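Local coordinates for hypoxanthine phosphoribosyltransferase (Bacillus anthracis, PDB 4QYI), which probably salvages purines by transferring the phosphoribosyl group of PRPP to hypoxanthine or guanine, giving IMP or GMP with release of pyrophosphate, at residues I38-A42 against I88-I92; F154-I160 against L169-V175; L25-E30 against L54-N60; D132-R136 against Q149-I155. All coordinates share one frame. Numbering follows the deposited sequence.

Contact 1. Residues I38-A42 against I88-I92; sequences IVVIA and IDVNI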
loop_
_atom_site.group_PDB
_atom_site.type_symbol
_atom_site.label_atom_id
_atom_site.label_comp_id
_atom_site.label_asym_id
_atom_site.label_seq_id
_atom_site.Cartn_x
_atom_site.Cartn_y
_atom_site.Cartn_z
ATOM N N ILE A 38 4.169 17.814 0.160
ATOM C CA ILE A 38 2.878 17.278 -0.231
ATOM C C ILE A 38 2.481 16.135 0.673
ATOM O O ILE A 38 3.329 15.378 1.127
ATOM C CB ILE A 38 2.932 16.697 -1.658
ATOM C CG1 ILE A 38 3.331 17.778 -2.661
ATOM C CG2 ILE A 38 1.584 16.113 -2.059
ATOM C CD1 ILE A 38 3.664 17.210 -4.027
ATOM N N VAL A 39 1.179 16.027 0.949
ATOM C CA VAL A 39 0.648 14.909 1.701
ATOM C C VAL A 39 -0.166 14.095 0.689
ATOM O O VAL A 39 -1.061 14.622 0.020
ATOM C CB VAL A 39 -0.282 15.321 2.859
ATOM C CG1 VAL A 39 -0.914 14.083 3.508
ATOM C CG2 VAL A 39 0.478 16.149 3.888
ATOM N N VAL A 40 0.174 12.824 0.564
ATOM C CA VAL A 40 -0.539 11.926 -0.330
ATOM C C VAL A 40 -1.415 11.020 0.525
ATOM O O VAL A 40 -0.949 10.407 1.474
ATOM C CB VAL A 40 0.411 11.082 -1.186
ATOM C CG1 VAL A 40 -0.344 10.000 -1.932
ATOM C CG2 VAL A 40 1.138 11.959 -2.171
ATOM N N ILE A 41 -2.709 11.000 0.228
ATOM C CA ILE A 41 -3.626 10.144 0.950
ATOM C C ILE A 41 -4.204 9.152 -0.029
ATOM O O ILE A 41 -4.990 9.500 -0.919
ATOM C CB ILE A 41 -4.759 10.916 1.625
ATOM C CG1 ILE A 41 -4.195 11.882 2.667
ATOM C CG2 ILE A 41 -5.709 9.944 2.325
ATOM C CD1 ILE A 41 -5.253 12.788 3.218
ATOM N N ALA A 42 -3.826 7.896 0.161
ATOM C CA ALA A 42 -4.292 6.817 -0.707
ATOM C C ALA A 42 -5.529 6.105 -0.164
ATOM O O ALA A 42 -5.601 5.772 1.018
ATOM C CB ALA A 42 -3.160 5.833 -0.903
ATOM N N ILE A 88 -7.648 9.387 8.713
ATOM C CA ILE A 88 -6.232 9.691 8.645
ATOM C C ILE A 88 -5.621 10.004 10.008
ATOM O O ILE A 88 -6.284 10.533 10.905
ATOM C CB ILE A 88 -5.948 10.839 7.672
ATOM C CG1 ILE A 88 -6.703 12.100 8.075
ATOM C CG2 ILE A 88 -6.341 10.446 6.252
ATOM C CD1 ILE A 88 -6.212 13.328 7.319
ATOM N N ASP A 89 -4.336 9.711 10.125
ATOM C CA ASP A 89 -3.568 9.995 11.314
ATOM C C ASP A 89 -2.773 11.276 11.163
ATOM O O ASP A 89 -2.508 11.935 12.140
ATOM C CB ASP A 89 -2.519 8.906 11.520
ATOM C CG ASP A 89 -3.130 7.552 11.662
ATOM O OD1 ASP A 89 -4.024 7.427 12.504
ATOM O OD2 ASP A 89 -2.708 6.622 10.941
ATOM N N VAL A 90 -2.353 11.600 9.950
ATOM C CA VAL A 90 -1.498 12.771 9.742
ATOM C C VAL A 90 -2.242 14.075 9.725
ATOM O O VAL A 90 -3.443 14.136 9.465
ATOM C CB VAL A 90 -0.699 12.678 8.440
ATOM C CG1 VAL A 90 0.248 11.497 8.488
ATOM C CG2 VAL A 90 -1.630 12.586 7.225
ATOM N N ASN A 91 -1.505 15.132 10.025
ATOM C CA ASN A 91 -2.036 16.470 10.009
ATOM C C ASN A 91 -2.053 17.052 8.601
ATOM O O ASN A 91 -1.005 17.214 7.994
ATOM C CB ASN A 91 -1.145 17.365 10.875
ATOM C CG ASN A 91 -1.588 18.808 10.861
ATOM O OD1 ASN A 91 -2.742 19.118 10.570
ATOM N ND2 ASN A 91 -0.647 19.702 11.103
ATOM N N ILE A 92 -3.226 17.352 8.052
ATOM C CA ILE A 92 -3.283 17.976 6.731
ATOM C C ILE A 92 -3.719 19.447 6.796
ATOM O O ILE A 92 -3.892 20.095 5.764
ATOM C CB ILE A 92 -4.213 17.253 5.772
ATOM C CG1 ILE A 92 -5.658 17.263 6.289
ATOM C CG2 ILE A 92 -3.723 15.830 5.539
ATOM C CD1 ILE A 92 -6.635 16.635 5.322
#
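In the type I phosphoribosyltransferase fold a largely parallel sheet is covered by helices and loops, and here a loop covers one face of the inner strand 38-43. The segment Ile-88 to Ile-92 runs between strands 82-84 and 96-101 and has no regular structure. Apolar packing holds the two pieces together. Val-39 and Ile-41, two residues apart on the strand, project from the same face toward the loop. Val-39 CG1 lies 3.9 Å from Ile-92 CG2 and 4.1 Å from Val-90 CG2, so this one methyl is shared by two loop residues. Ile-41 reaches further with an extended m,t side chain, and its CD1 tip meets Ile-88. The side chains of Val-40 and Ala-42 point to the other face of the sheet, touching Ile-64 and Phe-66 of strand 62-71.

No hydrogen bond crosses between the segments; the closest CA atoms, those of Val-39 and Ile-92, are 7.1 Å apart. Polar groups bond elsewhere: the strand backbone to its neighbours 62-71 and 96-101, the amides of Asp-89 and Val-90 to the carboxylate of Asp-65, and Asn-91 OD1 to the Thr-93 amide. Phe-117 of helix 108-118 also packs on Ile-41, Ile-88 and Ile-92. Between the two strand residues sits Ile-92 CG2, 4.1 Å from Ile-41 CD1, while that same CD1 is 4.0 Å from Ile-88 CG2.

Contact 2. Residues F154-I160 against L169-V175; sequences FIVGYGI and LPFIASV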
loop_
_atom_site.group_PDB
_atom_site.type_symbol
_atom_site.label_atom_id
_atom_site.label_comp_id
_atom_site.label_asym_id
_atom_site.label_seq_id
_atom_site.Cartn_x
_atom_site.Cartn_y
_atom_site.Cartn_z
ATOM N N PHE A 154 -15.555 -4.126 -16.390
ATOM C CA PHE A 154 -14.892 -4.668 -15.193
ATOM C C PHE A 154 -13.420 -4.890 -15.476
ATOM O O PHE A 154 -13.058 -5.508 -16.467
ATOM C CB PHE A 154 -15.525 -5.989 -14.738
ATOM C CG PHE A 154 -16.974 -5.858 -14.382
ATOM C CD1 PHE A 154 -17.371 -5.032 -13.341
ATOM C CD2 PHE A 154 -17.941 -6.566 -15.082
ATOM C CE1 PHE A 154 -18.711 -4.902 -13.018
ATOM C CE2 PHE A 154 -19.281 -6.448 -14.757
ATOM C CZ PHE A 154 -19.667 -5.613 -13.725
ATOM N N ILE A 155 -12.564 -4.405 -14.590
ATOM C CA ILE A 155 -11.141 -4.550 -14.784
ATOM C C ILE A 155 -10.471 -5.039 -13.512
ATOM O O ILE A 155 -11.010 -4.887 -12.420
ATOM C CB ILE A 155 -10.511 -3.200 -15.202
ATOM C CG1 ILE A 155 -10.620 -2.141 -14.069
ATOM C CG2 ILE A 155 -11.136 -2.727 -16.517
ATOM C CD1 ILE A 155 -12.027 -1.754 -13.653
ATOM N N VAL A 156 -9.286 -5.622 -13.668
ATOM C CA VAL A 156 -8.513 -6.123 -12.545
ATOM C C VAL A 156 -7.043 -5.875 -12.815
ATOM O O VAL A 156 -6.660 -5.539 -13.943
ATOM C CB VAL A 156 -8.723 -7.645 -12.319
ATOM C CG1 VAL A 156 -10.177 -7.951 -11.975
ATOM C CG2 VAL A 156 -8.283 -8.446 -13.533
ATOM N N GLY A 157 -6.230 -6.034 -11.775
ATOM C CA GLY A 157 -4.781 -5.851 -11.868
ATOM C C GLY A 157 -4.246 -4.551 -11.275
ATOM O O GLY A 157 -5.001 -3.602 -11.028
ATOM N N TYR A 158 -2.937 -4.517 -11.029
ATOM C CA TYR A 158 -2.273 -3.319 -10.528
ATOM C C TYR A 158 -3.004 -2.748 -9.289
ATOM O O TYR A 158 -3.294 -1.558 -9.212
ATOM C CB TYR A 158 -2.179 -2.287 -11.675
ATOM C CG TYR A 158 -1.164 -1.175 -11.474
ATOM C CD1 TYR A 158 0.204 -1.399 -11.678
ATOM C CD2 TYR A 158 -1.566 0.109 -11.135
ATOM C CE1 TYR A 158 1.131 -0.383 -11.498
ATOM C CE2 TYR A 158 -0.645 1.136 -10.969
ATOM C CZ TYR A 158 0.696 0.882 -11.156
ATOM O OH TYR A 158 1.587 1.912 -10.966
ATOM N N GLY A 159 -3.283 -3.626 -8.330
ATOM C CA GLY A 159 -3.979 -3.254 -7.100
ATOM C C GLY A 159 -5.489 -3.416 -7.067
ATOM O O GLY A 159 -6.072 -3.534 -5.995
ATOM N N ILE A 160 -6.107 -3.480 -8.243
ATOM C CA ILE A 160 -7.554 -3.619 -8.399
ATOM C C ILE A 160 -7.962 -5.093 -8.444
ATOM O O ILE A 160 -7.423 -5.907 -9.221
ATOM C CB ILE A 160 -7.994 -2.931 -9.704
ATOM C CG1 ILE A 160 -7.427 -1.520 -9.729
ATOM C CG2 ILE A 160 -9.511 -2.905 -9.852
ATOM C CD1 ILE A 160 -7.583 -0.800 -11.046
ATOM N N LEU A 169 -1.559 -8.597 -10.472
ATOM C CA LEU A 169 -1.135 -8.526 -11.862
ATOM C C LEU A 169 -0.366 -7.223 -12.084
ATOM O O LEU A 169 -0.758 -6.185 -11.573
ATOM C CB LEU A 169 -2.328 -8.553 -12.812
ATOM C CG LEU A 169 -3.273 -9.740 -12.668
ATOM C CD1 LEU A 169 -4.394 -9.639 -13.687
ATOM C CD2 LEU A 169 -2.537 -11.062 -12.832
ATOM N N PRO A 170 0.738 -7.265 -12.850
ATOM C CA PRO A 170 1.490 -6.035 -13.100
ATOM C C PRO A 170 0.907 -5.158 -14.208
ATOM O O PRO A 170 1.447 -4.086 -14.511
ATOM C CB PRO A 170 2.866 -6.553 -13.492
ATOM C CG PRO A 170 2.600 -7.885 -14.116
ATOM C CD PRO A 170 1.457 -8.463 -13.327
ATOM N N PHE A 171 -0.201 -5.610 -14.788
ATOM C CA PHE A 171 -0.904 -4.912 -15.859
ATOM C C PHE A 171 -2.386 -4.881 -15.495
ATOM O O PHE A 171 -2.800 -5.516 -14.521
ATOM C CB PHE A 171 -0.708 -5.672 -17.194
ATOM C CG PHE A 171 -1.084 -7.122 -17.105
ATOM C CD1 PHE A 171 -2.405 -7.531 -17.267
ATOM C CD2 PHE A 171 -0.117 -8.081 -16.836
ATOM C CE1 PHE A 171 -2.756 -8.872 -17.158
ATOM C CE2 PHE A 171 -0.450 -9.419 -16.748
ATOM C CZ PHE A 171 -1.769 -9.817 -16.899
ATOM N N ILE A 172 -3.172 -4.141 -16.273
ATOM C CA ILE A 172 -4.614 -4.056 -16.091
ATOM C C ILE A 172 -5.286 -4.858 -17.207
ATOM O O ILE A 172 -4.945 -4.721 -18.383
ATOM C CB ILE A 172 -5.098 -2.602 -16.044
ATOM C CG1 ILE A 172 -4.548 -1.966 -14.739
ATOM C CG2 ILE A 172 -6.617 -2.524 -16.092
ATOM C CD1 ILE A 172 -5.083 -0.628 -14.317
ATOM N N ALA A 173 -6.240 -5.705 -16.824
ATOM C CA ALA A 173 -6.938 -6.559 -17.772
ATOM C C ALA A 173 -8.439 -6.573 -17.614
ATOM O O ALA A 173 -8.962 -6.265 -16.552
ATOM C CB ALA A 173 -6.439 -7.983 -17.615
ATOM N N SER A 174 -9.112 -6.961 -18.690
ATOM C CA SER A 174 -10.547 -7.140 -18.684
ATOM C C SER A 174 -10.763 -8.575 -18.206
ATOM O O SER A 174 -9.867 -9.413 -18.319
ATOM C CB SER A 174 -11.136 -6.930 -20.084
ATOM O OG SER A 174 -10.464 -7.707 -21.061
ATOM N N VAL A 175 -11.946 -8.831 -17.658
ATOM C CA VAL A 175 -12.354 -10.126 -17.147
ATOM C C VAL A 175 -13.777 -10.261 -17.710
ATOM O O VAL A 175 -14.368 -9.244 -18.005
ATOM C CB VAL A 175 -12.453 -10.160 -15.608
ATOM C CG1 VAL A 175 -11.116 -9.881 -14.952
ATOM C CG2 VAL A 175 -13.476 -9.156 -15.113
#
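This is an antiparallel pairing in the small sheet that stands apart from the main phosphoribosyltransferase sheet, with strand 172-175 in the middle between 8-13 and 155-156. Its firm centre is the hydrogen-bonded pair Val-156 and Ala-173: Val-156 N gives to Ala-173 O at 3.0 Å, and Ala-173 N gives to Val-156 O at 2.9 Å. Beyond this pair the regular ladder is not continued: Tyr-158 N bonds to Leu-169 O at 2.8 Å.

Gly-157 opens a type I' turn closed by its own bonds, Gly-157 N to Ile-160 O at 2.8 Å and Ile-160 N to Gly-157 O at 3.0 Å. A CB on Gly-157 would collide with Phe-171 O, which has no hydrogen-bond donor in the model and takes just a CA-H...O contact from Gly-157 CA at 3.3 Å. Phe-154 O and Val-175 N, 3.7 Å apart, likewise lack partners where the ladder frays. Side-chain hydroxyls are satisfied outside: Tyr-158 OH by Asp-53 of helix 48-55, and Ser-174 OG by the Asp-10 amide of strand 8-13.

Apolar groups fill in around this ladder. Ile-172 lies against Ile-155, Tyr-158 and Ile-160, the last of which has its side chain about 7 Å from the bound magnesium ion, while Val-156 CG2 packs 3.5 Å from Val-175 CG1 and 4.1 Å from Leu-169 CD1.

Contact 3. Residues L25-E30 against L54-N60; sequences LALQIE and LIRHIKN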
loop_
_atom_site.group_PDB
_atom_site.type_symbol
_atom_site.label_atom_id
_atom_site.label_comp_id
_atom_site.label_asym_id
_atom_site.label_seq_id
_atom_site.Cartn_x
_atom_site.Cartn_y
_atom_site.Cartn_z
ATOM N N LEU A 25 2.218 11.441 -14.585
ATOM C CA LEU A 25 1.354 12.036 -13.565
ATOM C C LEU A 25 2.193 12.657 -12.452
ATOM O O LEU A 25 1.869 13.723 -11.942
ATOM C CB LEU A 25 0.410 10.996 -12.973
ATOM C CG LEU A 25 -0.653 10.476 -13.933
ATOM C CD1 LEU A 25 -1.469 9.392 -13.261
ATOM C CD2 LEU A 25 -1.549 11.587 -14.462
ATOM N N ALA A 26 3.296 11.998 -12.112
ATOM C CA ALA A 26 4.181 12.524 -11.089
ATOM C C ALA A 26 4.764 13.855 -11.538
ATOM O O ALA A 26 4.908 14.761 -10.731
ATOM C CB ALA A 26 5.282 11.527 -10.756
ATOM N N LEU A 27 5.111 13.986 -12.817
ATOM C CA LEU A 27 5.649 15.259 -13.312
ATOM C C LEU A 27 4.589 16.365 -13.198
ATOM O O LEU A 27 4.902 17.481 -12.846
ATOM C CB LEU A 27 6.149 15.130 -14.755
ATOM C CG LEU A 27 7.432 14.306 -14.991
ATOM C CD1 LEU A 27 7.621 14.013 -16.477
ATOM C CD2 LEU A 27 8.666 15.007 -14.414
ATOM N N GLN A 28 3.345 16.047 -13.524
ATOM C CA GLN A 28 2.262 17.027 -13.444
ATOM C C GLN A 28 2.085 17.504 -11.999
ATOM O O GLN A 28 1.938 18.689 -11.738
ATOM C CB GLN A 28 0.977 16.415 -13.963
ATOM C CG GLN A 28 1.040 16.003 -15.419
ATOM C CD GLN A 28 -0.222 15.301 -15.882
ATOM O OE1 GLN A 28 -1.251 15.363 -15.225
ATOM N NE2 GLN A 28 -0.136 14.620 -17.017
ATOM N N ILE A 29 2.146 16.566 -11.063
ATOM C CA ILE A 29 2.062 16.896 -9.645
ATOM C C ILE A 29 3.238 17.777 -9.192
ATOM O O ILE A 29 3.045 18.780 -8.518
ATOM C CB ILE A 29 1.982 15.612 -8.802
ATOM C CG1 ILE A 29 0.642 14.932 -9.084
ATOM C CG2 ILE A 29 2.178 15.922 -7.319
ATOM C CD1 ILE A 29 0.545 13.529 -8.538
ATOM N N GLU A 30 4.462 17.393 -9.530
ATOM C CA GLU A 30 5.625 18.212 -9.170
ATOM C C GLU A 30 5.474 19.658 -9.689
ATOM O O GLU A 30 5.851 20.624 -9.026
ATOM C CB GLU A 30 6.897 17.596 -9.743
ATOM C CG GLU A 30 7.321 16.285 -9.090
ATOM C CD GLU A 30 8.563 15.677 -9.741
ATOM O OE1 GLU A 30 8.700 15.742 -10.980
ATOM O OE2 GLU A 30 9.426 15.155 -9.023
ATOM N N LEU A 54 3.640 5.869 -7.823
ATOM C CA LEU A 54 3.551 7.308 -8.032
ATOM C C LEU A 54 4.492 8.103 -7.135
ATOM O O LEU A 54 5.241 8.977 -7.602
ATOM C CB LEU A 54 2.124 7.771 -7.758
ATOM C CG LEU A 54 1.829 9.264 -7.978
ATOM C CD1 LEU A 54 1.869 9.596 -9.461
ATOM C CD2 LEU A 54 0.466 9.604 -7.394
ATOM N N ILE A 55 4.469 7.815 -5.843
ATOM C CA ILE A 55 5.293 8.607 -4.926
ATOM C C ILE A 55 6.792 8.482 -5.143
ATOM O O ILE A 55 7.545 9.425 -4.849
ATOM C CB ILE A 55 4.936 8.376 -3.446
ATOM C CG1 ILE A 55 5.346 6.976 -2.979
ATOM C CG2 ILE A 55 3.447 8.661 -3.233
ATOM C CD1 ILE A 55 5.067 6.750 -1.506
ATOM N N ARG A 56 7.225 7.352 -5.680
ATOM C CA ARG A 56 8.639 7.133 -5.940
ATOM C C ARG A 56 9.194 7.988 -7.087
ATOM O O ARG A 56 10.398 8.082 -7.249
ATOM C CB ARG A 56 8.942 5.648 -6.133
ATOM C CG ARG A 56 8.962 4.914 -4.808
ATOM C CD ARG A 56 9.330 3.465 -4.966
ATOM N NE ARG A 56 8.219 2.708 -5.506
ATOM C CZ ARG A 56 8.225 1.401 -5.726
ATOM N NH1 ARG A 56 9.326 0.686 -5.485
ATOM N NH2 ARG A 56 7.132 0.815 -6.200
ATOM N N HIS A 57 8.303 8.591 -7.871
ATOM C CA HIS A 57 8.689 9.498 -8.940
ATOM C C HIS A 57 8.533 10.947 -8.519
ATOM O O HIS A 57 8.964 11.836 -9.238
ATOM C CB HIS A 57 7.882 9.249 -10.207
ATOM C CG HIS A 57 8.271 7.984 -10.906
ATOM N ND1 HIS A 57 7.462 6.872 -10.962
ATOM C CD2 HIS A 57 9.422 7.641 -11.530
ATOM C CE1 HIS A 57 8.090 5.907 -11.612
ATOM N NE2 HIS A 57 9.279 6.349 -11.965
ATOM N N ILE A 58 7.931 11.193 -7.356
ATOM C CA ILE A 58 7.771 12.565 -6.877
ATOM C C ILE A 58 8.976 12.920 -6.024
ATOM O O ILE A 58 9.256 12.274 -5.012
ATOM C CB ILE A 58 6.462 12.739 -6.087
ATOM C CG1 ILE A 58 5.279 12.519 -7.028
ATOM C CG2 ILE A 58 6.388 14.131 -5.476
ATOM C CD1 ILE A 58 3.943 12.409 -6.315
ATOM N N LYS A 59 9.659 13.984 -6.404
ATOM C CA LYS A 59 10.869 14.390 -5.682
ATOM C C LYS A 59 10.592 15.301 -4.512
ATOM O O LYS A 59 11.432 15.429 -3.644
ATOM C CB LYS A 59 11.974 14.996 -6.589
ATOM C CG LYS A 59 12.791 14.019 -7.478
ATOM C CD LYS A 59 12.199 13.787 -8.864
ATOM C CE LYS A 59 12.479 15.023 -9.701
ATOM N NZ LYS A 59 11.787 14.962 -11.015
ATOM N N ASN A 60 9.434 15.957 -4.494
ATOM C CA ASN A 60 9.073 16.800 -3.365
ATOM C C ASN A 60 9.060 15.971 -2.079
ATOM O O ASN A 60 9.008 14.728 -2.121
ATOM C CB ASN A 60 7.651 17.357 -3.508
ATOM C CG ASN A 60 7.440 18.166 -4.774
ATOM O OD1 ASN A 60 7.625 17.658 -5.875
ATOM N ND2 ASN A 60 6.957 19.402 -4.628
HETATM O O HOH W 1 9.053 13.106 -11.749
HETATM O O HOH W 2 7.831 20.103 -7.638
#
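Ala-26 is the low point on this flank of helix 15-32, and its small side chain lets the segment Leu-54 to Asn-60 come close: the CA atoms of Ala-26 and Ile-58 are 5.5 Å apart. Three side chains gather round the methyl. Ala-26 CB lies 3.5 Å from His-57 CB, 3.9 Å from Ile-58 CG1 and 4.1 Å from Leu-54 CD1. Leu-54 fits between Leu-25 and Ile-29, with its CD1 4.1 Å from Leu-25 CB and its CD2 4.1 Å from Ile-29 CD1. One turn of helix on from Ala-26, Ile-29 CG2 meets Ile-58 CD1 at 4.1 Å.

Glu-30 closes the outer edge, reaching to the residues at the end of the type I turn Ile-55 to Ile-58. Glu-30 OE2 accepts a hydrogen bond from Lys-59 N at 2.9 Å, and the curled side chain of Lys-59 brings NZ back to form a salt bridge with Glu-30, hydrogen-bonded to Glu-30 OE1 at 3.2 Å and weakly to Glu-30 OE2 at 3.1 Å. Water fills the remaining gaps: one molecule donates to Glu-30 OE1 and His-57 O, 2.8 Å from each, and another joins Glu-30 O to Asn-60 OD1.

Asn-60 ND2 is held by Glu-36 O in the loop between helix 15-32 and strand 38-43. Beneath the helices lies the main phosphoribosyltransferase sheet, where Ile-29 rests on Ile-38 and Ile-98 and Leu-54 on Val-100 of strand 96-101.

Contact 4. Residues D132-R136 against Q149-I155; sequences DKPER and QIPDEFI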
loop_
_atom_site.group_PDB
_atom_site.type_symbol
_atom_site.label_atom_id
_atom_site.label_comp_id
_atom_site.label_asym_id
_atom_site.label_seq_id
_atom_site.Cartn_x
_atom_site.Cartn_y
_atom_site.Cartn_z
ATOM N N ASP A 132 -10.290 6.667 -14.986
ATOM C CA ASP A 132 -11.445 7.545 -14.903
ATOM C C ASP A 132 -12.516 7.065 -15.893
ATOM O O ASP A 132 -12.203 6.631 -17.017
ATOM C CB ASP A 132 -11.037 9.004 -15.212
ATOM C CG ASP A 132 -12.089 10.034 -14.773
ATOM O OD1 ASP A 132 -12.926 9.696 -13.916
ATOM O OD2 ASP A 132 -12.028 11.210 -15.220
ATOM N N LYS A 133 -13.768 7.141 -15.458
ATOM C CA LYS A 133 -14.923 6.757 -16.269
ATOM C C LYS A 133 -15.897 7.909 -16.123
ATOM O O LYS A 133 -16.869 7.795 -15.387
ATOM C CB LYS A 133 -15.554 5.442 -15.752
ATOM C CG LYS A 133 -14.592 4.235 -15.822
ATOM C CD LYS A 133 -14.756 2.895 -15.054
ATOM C CE LYS A 133 -15.758 1.819 -15.473
ATOM N NZ LYS A 133 -15.599 0.606 -14.597
ATOM N N PRO A 134 -15.620 9.041 -16.798
ATOM C CA PRO A 134 -16.459 10.235 -16.675
ATOM C C PRO A 134 -17.880 10.052 -17.174
ATOM O O PRO A 134 -18.728 10.856 -16.815
ATOM C CB PRO A 134 -15.728 11.297 -17.516
ATOM C CG PRO A 134 -14.396 10.730 -17.831
ATOM C CD PRO A 134 -14.518 9.242 -17.747
ATOM N N GLU A 135 -18.129 9.016 -17.978
ATOM C CA GLU A 135 -19.470 8.745 -18.499
ATOM C C GLU A 135 -20.345 8.172 -17.398
ATOM O O GLU A 135 -21.561 8.101 -17.528
ATOM C CB GLU A 135 -19.434 7.735 -19.649
ATOM C CG GLU A 135 -18.488 8.097 -20.781
ATOM C CD GLU A 135 -17.013 7.983 -20.401
ATOM O OE1 GLU A 135 -16.682 7.550 -19.275
ATOM O OE2 GLU A 135 -16.156 8.322 -21.235
ATOM N N ARG A 136 -19.719 7.753 -16.307
ATOM C CA ARG A 136 -20.456 7.183 -15.193
ATOM C C ARG A 136 -20.724 8.187 -14.073
ATOM O O ARG A 136 -21.317 7.825 -13.054
ATOM C CB ARG A 136 -19.693 5.972 -14.644
ATOM C CG ARG A 136 -19.682 4.734 -15.537
ATOM C CD ARG A 136 -20.916 3.873 -15.317
ATOM N NE ARG A 136 -21.046 3.486 -13.908
ATOM C CZ ARG A 136 -20.345 2.525 -13.304
ATOM N NH1 ARG A 136 -19.431 1.836 -13.966
ATOM N NH2 ARG A 136 -20.542 2.265 -12.016
ATOM N N GLN A 149 -8.532 6.979 -19.429
ATOM C CA GLN A 149 -9.971 6.958 -19.529
ATOM C C GLN A 149 -10.336 5.625 -20.132
ATOM O O GLN A 149 -9.947 5.320 -21.252
ATOM C CB GLN A 149 -10.513 8.069 -20.404
ATOM C CG GLN A 149 -10.591 9.426 -19.748
ATOM C CD GLN A 149 -11.511 10.321 -20.548
ATOM O OE1 GLN A 149 -12.149 9.866 -21.506
ATOM N NE2 GLN A 149 -11.604 11.584 -20.161
ATOM N N ILE A 150 -11.066 4.826 -19.375
ATOM C CA ILE A 150 -11.474 3.512 -19.802
ATOM C C ILE A 150 -12.971 3.353 -19.999
ATOM O O ILE A 150 -13.755 4.061 -19.396
ATOM C CB ILE A 150 -10.946 2.523 -18.757
ATOM C CG1 ILE A 150 -9.464 2.416 -19.029
ATOM C CG2 ILE A 150 -11.646 1.166 -18.827
ATOM C CD1 ILE A 150 -8.726 1.605 -18.013
ATOM N N PRO A 151 -13.370 2.432 -20.888
ATOM C CA PRO A 151 -14.795 2.209 -21.093
ATOM C C PRO A 151 -15.392 1.511 -19.877
ATOM O O PRO A 151 -14.668 0.819 -19.158
ATOM C CB PRO A 151 -14.841 1.315 -22.344
ATOM C CG PRO A 151 -13.495 0.683 -22.430
ATOM C CD PRO A 151 -12.543 1.688 -21.857
ATOM N N ASP A 152 -16.690 1.716 -19.653
ATOM C CA ASP A 152 -17.404 1.123 -18.531
ATOM C C ASP A 152 -17.423 -0.404 -18.584
ATOM O O ASP A 152 -18.372 -1.020 -19.086
ATOM C CB ASP A 152 -18.833 1.656 -18.474
ATOM C CG ASP A 152 -19.547 1.248 -17.204
ATOM O OD1 ASP A 152 -18.868 0.820 -16.250
ATOM O OD2 ASP A 152 -20.779 1.379 -17.139
ATOM N N GLU A 153 -16.349 -0.994 -18.073
ATOM C CA GLU A 153 -16.191 -2.431 -18.024
ATOM C C GLU A 153 -15.450 -2.849 -16.747
ATOM O O GLU A 153 -14.801 -2.026 -16.101
ATOM C CB GLU A 153 -15.410 -2.862 -19.265
ATOM C CG GLU A 153 -15.011 -4.323 -19.334
ATOM C CD GLU A 153 -14.199 -4.620 -20.581
ATOM O OE1 GLU A 153 -13.081 -4.064 -20.697
ATOM O OE2 GLU A 153 -14.667 -5.418 -21.429
ATOM N N PHE A 154 -15.555 -4.126 -16.390
ATOM C CA PHE A 154 -14.892 -4.668 -15.193
ATOM C C PHE A 154 -13.420 -4.890 -15.476
ATOM O O PHE A 154 -13.058 -5.508 -16.467
ATOM C CB PHE A 154 -15.525 -5.989 -14.738
ATOM C CG PHE A 154 -16.974 -5.858 -14.382
ATOM C CD1 PHE A 154 -17.371 -5.032 -13.341
ATOM C CD2 PHE A 154 -17.941 -6.566 -15.082
ATOM C CE1 PHE A 154 -18.711 -4.902 -13.018
ATOM C CE2 PHE A 154 -19.281 -6.448 -14.757
ATOM C CZ PHE A 154 -19.667 -5.613 -13.725
ATOM N N ILE A 155 -12.564 -4.405 -14.590
ATOM C CA ILE A 155 -11.141 -4.550 -14.784
ATOM C C ILE A 155 -10.471 -5.039 -13.512
ATOM O O ILE A 155 -11.010 -4.887 -12.420
ATOM C CB ILE A 155 -10.511 -3.200 -15.202
ATOM C CG1 ILE A 155 -10.620 -2.141 -14.069
ATOM C CG2 ILE A 155 -11.136 -2.727 -16.517
ATOM C CD1 ILE A 155 -12.027 -1.754 -13.653
#
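Lys-133 gives up the largest area here, 79 Å², by laying its side chain along the backbone of the loop Ile-150 to Glu-153. Its CG passes 3.7 Å from Ile-150 O, and at the tip Lys-133 NZ hydrogen-bonds to Glu-153 O at 3.1 Å. The same ammonium group makes a long salt bridge to Asp-152, with Lys-133 NZ 3.7 Å from Asp-152 OD1.

Asp-152, with 68 Å² covered, sits at the centre of an inverse gamma turn and swings its carboxylate back to the other segment. There Arg-136, in a short 3-10 segment, approaches edge-on, Arg-136 NH1 lying 2.6 Å from Asp-152 OD1. The hydrogen bond in this salt bridge is weak, its angle being only 127°. Asp-152 OD1 thus joins two basic residues in one network.

These loops follow strands 131-132 and 145-149, which run parallel near one edge of the main phosphoribosyltransferase sheet, and the second loop leads on to strand 155-156 of the small sheet. The last parallel bridge pairs Asp-132 with Gln-149, their CA atoms 4.9 Å apart, and Ile-150 N donates to Asp-132 O at 3.2 Å.

Gln-149, with 64 Å² buried, extends past this bridge along Pro-134, its NE2 3.7 Å from Pro-134 CG. Asp-132, on the same face as Gln-149, turns its carboxylate to a salt bridge with Arg-137.

From the N terminus, helix 15-32 supplies the first half of contact 3, and strand 38-43 the first half of contact 1. Contact 3 closes its loop at 54-60, before contact 1 closes at 88-92, so the two cross. They also touch, Ile-38 CD1 lying 3.8 Å from Ile-29 CG2: helices lie on one face of the strand and the loop on the other. Contacts 4 and 2 follow in series, each closing a short loop, and share Phe-154 and Ile-155, so the chain passes directly from near one edge of the main sheet into the small three-stranded one. Contacts 1 and 4, with centres 27 Å apart, lie on opposite sides of the chain's centre.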